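Alpha/beta hydrolase (Pectobacterium atrosepticum SCRI1043, PDB 3BDV) is probably a serine hydrolase of the alpha/beta-hydrolase fold and binds calcium ions, though its substrate is uncharacterised. Local coordinates at residues A[75-86]-A[98-109]. Sequence-based numbering, arbitrary orientation. Where two conformers were deposited one is given.
Sequences PVILIGHSFGAL and GIAGVMLVAPAE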
loop_
_atom_site.group_PDB
_atom_site.type_symbol
_atom_site.label_atom_id
_atom_site.label_comp_id
_atom_site.label_asym_id
_atom_site.label_seq_id
_atom_site.Cartn_x
_atom_site.Cartn_y
_atom_site.Cartn_z
ATOM N N PRO A 75 10.525 -12.022 -1.730
ATOM C CA PRO A 75 10.421 -10.681 -1.175
ATOM C C PRO A 75 9.063 -10.082 -1.517
ATOM O O PRO A 75 8.539 -10.332 -2.614
ATOM C CB PRO A 75 11.523 -9.924 -1.875
ATOM C CG PRO A 75 12.446 -10.965 -2.377
ATOM C CD PRO A 75 11.561 -12.089 -2.762
ATOM N N VAL A 76 8.534 -9.259 -0.601
ATOM C CA VAL A 76 7.188 -8.769 -0.673
ATOM C C VAL A 76 7.175 -7.269 -0.964
ATOM O O VAL A 76 8.063 -6.537 -0.534
ATOM C CB VAL A 76 6.439 -9.049 0.634
ATOM C CG1 VAL A 76 5.246 -8.173 0.782
ATOM C CG2 VAL A 76 6.040 -10.512 0.703
ATOM N N ILE A 77 6.171 -6.838 -1.706
ATOM C CA ILE A 77 5.806 -5.417 -1.739
ATOM C C ILE A 77 4.509 -5.248 -0.985
ATOM O O ILE A 77 3.507 -5.867 -1.347
ATOM C CB ILE A 77 5.648 -4.878 -3.182
ATOM C CG1 ILE A 77 6.991 -4.961 -3.918
ATOM C CG2 ILE A 77 5.143 -3.445 -3.138
ATOM C CD1 ILE A 77 6.964 -4.632 -5.406
ATOM N N LEU A 78 4.537 -4.468 0.098
ATOM C CA LEU A 78 3.292 -4.185 0.866
ATOM C C LEU A 78 2.524 -3.085 0.166
ATOM O O LEU A 78 3.082 -2.047 -0.131
ATOM C CB LEU A 78 3.629 -3.738 2.282
ATOM C CG LEU A 78 4.297 -4.792 3.183
ATOM C CD1 LEU A 78 4.572 -4.170 4.543
ATOM C CD2 LEU A 78 3.457 -6.073 3.275
ATOM N N ILE A 79 1.252 -3.308 -0.120
ATOM C CA ILE A 79 0.446 -2.289 -0.865
ATOM C C ILE A 79 -0.679 -1.920 0.117
ATOM O O ILE A 79 -1.670 -2.662 0.327
ATOM C CB ILE A 79 -0.099 -2.820 -2.188
ATOM C CG1 ILE A 79 1.001 -3.287 -3.147
ATOM C CG2 ILE A 79 -1.023 -1.771 -2.851
ATOM C CD1 ILE A 79 0.515 -4.036 -4.389
ATOM N N GLY A 80 -0.492 -0.779 0.776
ATOM C CA GLY A 80 -1.375 -0.354 1.839
ATOM C C GLY A 80 -2.355 0.764 1.496
ATOM O O GLY A 80 -2.029 1.630 0.715
ATOM N N HIS A 81 -3.504 0.783 2.158
ATOM C CA HIS A 81 -4.441 1.896 2.035
ATOM C C HIS A 81 -4.734 2.479 3.410
ATOM O O HIS A 81 -5.127 1.746 4.314
ATOM C CB HIS A 81 -5.768 1.436 1.384
ATOM C CG HIS A 81 -6.789 2.527 1.215
ATOM N ND1 HIS A 81 -8.078 2.435 1.692
ATOM C CD2 HIS A 81 -6.689 3.750 0.643
ATOM C CE1 HIS A 81 -8.731 3.547 1.406
ATOM N NE2 HIS A 81 -7.916 4.358 0.748
ATOM N N SER A 82 -4.581 3.794 3.563
ATOM C CA SER A 82 -5.044 4.490 4.779
ATOM C C SER A 82 -4.396 3.932 6.075
ATOM O O SER A 82 -3.169 3.919 6.202
ATOM C CB SER A 82 -6.573 4.498 4.815
ATOM O OG SER A 82 -7.041 5.526 5.702
ATOM N N PHE A 83 -5.190 3.421 7.025
ATOM C CA PHE A 83 -4.604 2.791 8.182
ATOM C C PHE A 83 -3.672 1.631 7.820
ATOM O O PHE A 83 -2.650 1.420 8.474
ATOM C CB PHE A 83 -5.685 2.341 9.169
ATOM C CG PHE A 83 -5.140 1.955 10.516
ATOM C CD1 PHE A 83 -4.816 2.927 11.448
ATOM C CD2 PHE A 83 -5.066 0.640 10.896
ATOM C CE1 PHE A 83 -4.332 2.565 12.741
ATOM C CE2 PHE A 83 -4.589 0.278 12.148
ATOM C CZ PHE A 83 -4.243 1.246 13.077
ATOM N N GLY A 84 -4.041 0.870 6.800
ATOM C CA GLY A 84 -3.181 -0.185 6.283
ATOM C C GLY A 84 -1.822 0.326 5.848
ATOM O O GLY A 84 -0.820 -0.356 6.051
ATOM N N ALA A 85 -1.760 1.517 5.262
ATOM C CA ALA A 85 -0.491 2.054 4.843
ATOM C C ALA A 85 0.337 2.450 6.047
ATOM O O ALA A 85 1.554 2.291 6.055
ATOM C CB ALA A 85 -0.705 3.276 3.915
ATOM N N LEU A 86 -0.314 3.034 7.057
ATOM C CA LEU A 86 0.406 3.263 8.325
ATOM C C LEU A 86 0.960 1.981 8.887
ATOM O O LEU A 86 2.104 1.950 9.368
ATOM C CB LEU A 86 -0.440 3.983 9.351
ATOM C CG LEU A 86 -0.858 5.382 8.893
ATOM C CD1 LEU A 86 -1.680 6.094 9.980
ATOM C CD2 LEU A 86 0.319 6.223 8.425
ATOM N N GLY A 98 12.395 -9.117 4.717
ATOM C CA GLY A 98 11.739 -9.751 3.588
ATOM C C GLY A 98 10.821 -8.828 2.822
ATOM O O GLY A 98 9.923 -9.297 2.118
ATOM N N ILE A 99 11.010 -7.522 3.005
ATOM C CA ILE A 99 10.278 -6.501 2.258
ATOM C C ILE A 99 11.115 -5.730 1.209
ATOM O O ILE A 99 12.016 -4.986 1.548
ATOM C CB ILE A 99 9.533 -5.517 3.244
ATOM C CG1 ILE A 99 8.614 -6.328 4.185
ATOM C CG2 ILE A 99 8.786 -4.425 2.467
ATOM C CD1 ILE A 99 8.121 -5.597 5.507
ATOM N N ALA A 100 10.709 -5.844 -0.057
ATOM C CA ALA A 100 11.418 -5.231 -1.204
ATOM C C ALA A 100 11.050 -3.764 -1.326
ATOM O O ALA A 100 11.898 -2.944 -1.708
ATOM C CB ALA A 100 11.061 -5.956 -2.511
ATOM N N GLY A 101 9.793 -3.439 -1.012
ATOM C CA GLY A 101 9.270 -2.076 -1.204
ATOM C C GLY A 101 7.896 -1.938 -0.597
ATOM O O GLY A 101 7.262 -2.945 -0.224
ATOM N N VAL A 102 7.449 -0.703 -0.442
ATOM C CA VAL A 102 6.098 -0.473 0.044
ATOM C C VAL A 102 5.455 0.631 -0.766
ATOM O O VAL A 102 6.096 1.578 -1.219
ATOM C CB VAL A 102 6.017 -0.168 1.582
ATOM C CG1 VAL A 102 6.560 -1.325 2.423
ATOM C CG2 VAL A 102 6.711 1.126 1.909
HETATM N N MSE A 103 4.175 0.439 -1.028
HETATM C CA MSE A 103 3.329 1.387 -1.773
HETATM C C MSE A 103 2.254 1.829 -0.810
HETATM O O MSE A 103 1.479 0.981 -0.327
HETATM C CB MSE A 103 2.715 0.716 -3.014
HETATM C CG MSE A 103 1.734 1.541 -3.692
HETATM SE SE MSE A 103 1.476 0.839 -5.503
HETATM C CE MSE A 103 -0.135 1.698 -5.973
ATOM N N LEU A 104 2.238 3.123 -0.499
ATOM C CA LEU A 104 1.377 3.745 0.528
ATOM C C LEU A 104 0.348 4.605 -0.197
ATOM O O LEU A 104 0.632 5.669 -0.706
ATOM C CB LEU A 104 2.173 4.592 1.517
ATOM C CG LEU A 104 3.327 3.851 2.164
ATOM C CD1 LEU A 104 4.210 4.685 3.151
ATOM C CD2 LEU A 104 2.793 2.584 2.853
ATOM N N VAL A 105 -0.887 4.129 -0.207
ATOM C CA VAL A 105 -1.913 4.810 -0.961
ATOM C C VAL A 105 -2.853 5.492 0.021
ATOM O O VAL A 105 -3.492 4.822 0.829
ATOM C CB VAL A 105 -2.725 3.820 -1.822
ATOM C CG1 VAL A 105 -3.870 4.608 -2.592
ATOM C CG2 VAL A 105 -1.787 3.027 -2.770
ATOM N N ALA A 106 -2.907 6.816 -0.038
ATOM C CA ALA A 106 -3.734 7.603 0.910
ATOM C C ALA A 106 -3.408 7.212 2.365
ATOM O O ALA A 106 -4.294 6.888 3.162
ATOM C CB ALA A 106 -5.252 7.469 0.619
ATOM N N PRO A 107 -2.123 7.287 2.738
ATOM C CA PRO A 107 -1.802 7.050 4.139
ATOM C C PRO A 107 -2.556 8.068 4.978
ATOM O O PRO A 107 -2.679 9.227 4.579
ATOM C CB PRO A 107 -0.300 7.295 4.202
ATOM C CG PRO A 107 -0.036 8.186 3.202
ATOM C CD PRO A 107 -0.953 7.832 2.035
ATOM N N ALA A 108 -3.074 7.640 6.125
ATOM C CA ALA A 108 -3.759 8.559 7.000
ATOM C C ALA A 108 -2.734 9.336 7.867
ATOM O O ALA A 108 -1.698 8.803 8.208
ATOM C CB ALA A 108 -4.767 7.787 7.865
ATOM N N GLU A 109 -3.084 10.552 8.259
ATOM C CA GLU A 109 -2.355 11.271 9.286
ATOM C C GLU A 109 -2.416 10.438 10.568
ATOM O O GLU A 109 -3.498 10.081 11.042
ATOM C CB GLU A 109 -3.006 12.662 9.474
ATOM C CG GLU A 109 -2.326 13.560 10.450
ATOM C CD GLU A 109 -0.992 14.073 9.952
ATOM O OE1 GLU A 109 -0.975 14.829 8.959
ATOM O OE2 GLU A 109 0.031 13.735 10.565
#
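Strands 76-81 and 99-105 pair in parallel, their axes 11° apart, and with their flanking residues are joined by seven backbone hydrogen bonds, from V76 N to G98 O at one end to S82 N to V105 O at the other; a beta bulge shifts the register between V76–I99 and I77–G101. The bond from M103 N to L78 O is the straightest, 2.9 Å with 176° at the hydrogen. On the face carrying L78, that residue lies beside V102 in the conformer given, L78 CB 3.8 Å from V102 CG1, and crosses I99 nearly at right angles, L78 CD1 meeting I99 CD1 at 3.9 Å. Farther along, with CG anti to its carbonyl carbon, L104 sets CD2 3.7 Å from A85 CB. P107 CB also meets A85 CB, at 4.0 Å. S82 has positive phi (58°), the strained turn expected of a GxSxG nucleophile elbow. S82 CB lies 4.0 Å above the H81 ring, over its centre, while H81 NE2 is hydrogen-bonded to H163 O, outside both segments. In this right-handed beta-alpha-beta unit, S82 N–V105 O thus ties the turn to strand 99-105, and A85 ties in the helix start, consistent with a defined position for S82, the probable nucleophile.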